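Local coordinates for protein laccase (PDB 3SQR) that oxidises phenolic substrates such as hydroquinone with copper ions, reducing dioxygen to water, and probably takes part in lignin degradation, at residues A[199-204]-A[229-234]. Numbering follows the deposited sequence.
With NAG (2-acetamido-2-deoxy-beta-D-glucopyranose), chain C.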
loop_
_atom_site.group_PDB
_atom_site.type_symbol
_atom_site.label_atom_id
_atom_site.label_comp_id
_atom_site.label_asym_id
_atom_site.label_seq_id
_atom_site.Cartn_x
_atom_site.Cartn_y
_atom_site.Cartn_z
ATOM N N VAL A 199 9.485 6.136 8.755
ATOM C CA VAL A 199 8.361 5.187 8.647
ATOM C C VAL A 199 8.380 4.218 9.813
ATOM O O VAL A 199 9.466 3.855 10.369
ATOM C CB VAL A 199 8.442 4.421 7.310
ATOM C CG1 VAL A 199 7.459 3.286 7.267
ATOM C CG2 VAL A 199 8.109 5.342 6.090
ATOM N N ILE A 200 7.213 3.817 10.217
ATOM C CA ILE A 200 7.044 2.650 11.111
ATOM C C ILE A 200 6.106 1.715 10.381
ATOM O O ILE A 200 4.928 2.024 10.175
ATOM C CB ILE A 200 6.381 3.018 12.463
ATOM C CG1 ILE A 200 7.246 4.049 13.199
ATOM C CG2 ILE A 200 6.111 1.746 13.308
ATOM C CD1 ILE A 200 6.689 4.566 14.513
ATOM N N PHE A 201 6.663 0.611 9.871
ATOM C CA PHE A 201 5.907 -0.422 9.245
ATOM C C PHE A 201 5.180 -1.286 10.249
ATOM O O PHE A 201 5.696 -1.599 11.308
ATOM C CB PHE A 201 6.794 -1.310 8.386
ATOM C CG PHE A 201 7.319 -0.616 7.159
ATOM C CD1 PHE A 201 6.472 -0.398 6.082
ATOM C CD2 PHE A 201 8.630 -0.186 7.077
ATOM C CE1 PHE A 201 6.922 0.224 4.972
ATOM C CE2 PHE A 201 9.105 0.416 5.935
ATOM C CZ PHE A 201 8.255 0.605 4.878
ATOM N N LEU A 202 3.940 -1.588 9.946
ATOM C CA LEU A 202 3.124 -2.482 10.772
ATOM C C LEU A 202 2.757 -3.662 9.878
ATOM O O LEU A 202 2.248 -3.475 8.782
ATOM C CB LEU A 202 1.904 -1.739 11.291
ATOM C CG LEU A 202 2.097 -0.474 12.086
ATOM C CD1 LEU A 202 0.747 0.260 12.215
ATOM C CD2 LEU A 202 2.765 -0.812 13.429
ATOM N N GLN A 203 3.025 -4.885 10.305
ATOM C CA GLN A 203 2.698 -6.045 9.495
ATOM C C GLN A 203 2.547 -7.283 10.354
ATOM O O GLN A 203 3.015 -7.358 11.479
ATOM C CB GLN A 203 3.781 -6.301 8.460
ATOM C CG GLN A 203 5.122 -6.595 9.099
ATOM C CD GLN A 203 6.268 -6.673 8.138
ATOM O OE1 GLN A 203 7.195 -5.901 8.207
ATOM N NE2 GLN A 203 6.262 -7.700 7.293
ATOM N N ASP A 204 1.853 -8.240 9.774
ATOM C CA ASP A 204 1.923 -9.633 10.188
ATOM C C ASP A 204 3.288 -10.141 9.736
ATOM O O ASP A 204 3.991 -9.475 8.954
ATOM C CB ASP A 204 0.762 -10.486 9.607
ATOM C CG ASP A 204 0.451 -10.198 8.153
ATOM O OD1 ASP A 204 1.348 -9.729 7.401
ATOM O OD2 ASP A 204 -0.710 -10.456 7.752
ATOM N N LEU A 229 5.451 -7.808 13.035
ATOM C CA LEU A 229 6.660 -6.963 13.152
ATOM C C LEU A 229 6.244 -5.547 13.176
ATOM O O LEU A 229 5.283 -5.144 12.498
ATOM C CB LEU A 229 7.598 -7.145 11.994
ATOM C CG LEU A 229 8.167 -8.553 11.765
ATOM C CD1 LEU A 229 8.931 -8.578 10.489
ATOM C CD2 LEU A 229 9.043 -8.972 12.881
ATOM N N MET A 230 6.962 -4.787 14.003
ATOM C CA MET A 230 6.832 -3.368 14.016
ATOM C C MET A 230 8.154 -2.799 13.589
ATOM O O MET A 230 9.177 -2.961 14.240
ATOM C CB MET A 230 6.451 -2.840 15.413
ATOM C CG MET A 230 6.200 -1.394 15.438
ATOM S SD MET A 230 5.497 -0.786 17.011
ATOM C CE MET A 230 3.889 -1.577 17.040
ATOM N N ASN A 231 8.113 -2.077 12.481
ATOM C CA ASN A 231 9.287 -1.627 11.790
ATOM C C ASN A 231 10.332 -2.694 11.679
ATOM O O ASN A 231 11.501 -2.431 11.882
ATOM C CB ASN A 231 9.848 -0.363 12.400
ATOM C CG ASN A 231 10.369 0.562 11.335
ATOM O OD1 ASN A 231 9.756 0.737 10.282
ATOM N ND2 ASN A 231 11.497 1.132 11.591
ATOM N N GLY A 232 9.893 -3.897 11.326
ATOM C CA GLY A 232 10.791 -4.965 11.006
ATOM C C GLY A 232 11.258 -5.805 12.182
ATOM O O GLY A 232 12.047 -6.676 11.980
ATOM N N THR A 233 10.768 -5.524 13.383
ATOM C CA THR A 233 11.194 -6.306 14.565
ATOM C C THR A 233 10.089 -6.642 15.532
ATOM O O THR A 233 9.060 -5.970 15.572
ATOM C CB THR A 233 12.364 -5.570 15.246
ATOM O OG1 THR A 233 12.959 -6.461 16.170
ATOM C CG2 THR A 233 11.857 -4.325 15.923
ATOM N N ASN A 234 10.301 -7.713 16.310
ATOM C CA ASN A 234 9.475 -8.026 17.427
ATOM C C ASN A 234 10.165 -9.089 18.278
ATOM O O ASN A 234 11.181 -9.658 17.863
ATOM C CB ASN A 234 8.106 -8.557 16.986
ATOM C CG ASN A 234 7.020 -8.336 18.012
ATOM O OD1 ASN A 234 7.290 -7.962 19.151
ATOM N ND2 ASN A 234 5.743 -8.482 17.580
HETATM C C1 NAG C . 12.124 2.018 10.652
HETATM C C2 NAG C . 12.726 3.244 11.333
HETATM C C3 NAG C . 13.278 4.142 10.244
HETATM C C4 NAG C . 14.308 3.425 9.383
HETATM C C5 NAG C . 13.790 2.013 8.960
HETATM C C6 NAG C . 14.940 1.063 8.736
HETATM C C7 NAG C . 11.837 4.553 13.165
HETATM C C8 NAG C . 10.736 5.452 13.701
HETATM N N2 NAG C . 11.714 4.050 11.944
HETATM O O3 NAG C . 13.820 5.332 10.768
HETATM O O4 NAG C . 14.582 4.204 8.203
HETATM O O5 NAG C . 13.134 1.327 9.996
HETATM O O6 NAG C . 14.486 -0.070 7.993
HETATM O O7 NAG C . 12.844 4.268 13.819
HETATM O O HOH W 1 7.366 -4.115 10.252
#
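Phe-201 and Asn-231 join just past the end of edge strand 227-230, where the chain turns away from strand 195-205 in a multicopper oxidase cupredoxin domain. Asn-231 N gives Phe-201 O a nearly straight hydrogen bond (2.7 Å, 172°), and its side-chain OD1 accepts from Phe-201 N at 3.1 Å, replacing a backbone carbonyl and prolonging the antiparallel pattern. Two further backbone hydrogen bonds pair Gln-203 with Leu-229. On one sheet face Met-230 lies beside Ile-200 and Leu-202: CG, anti to its backbone N (chi1 -175°), meets Ile-200 CG2 at 3.8 Å, and the unbranched chain bends at chi3, bringing CE to Leu-202 CD2. On the other, Gln-203 CG packs on Leu-229 CB at 3.8 Å, leaving OE1 to take a hydrogen from a water (2.7 Å) that accepts from Gly-232 N, tying the type I' turn 230-233 to the strand. Asparagine tolerates the turn's left-handed region; at Gly-232 a CB would press on Asn-231 O. Asn-231 ND2 is covalently bonded to C1 of an N-acetylglucosamine, whose N2 donates to Val-199 O (2.8 Å). With OD1 engaged by backbone and ND2 by sugar, the amide's rotation is fixed, anchoring the glycan root against the sheet edge.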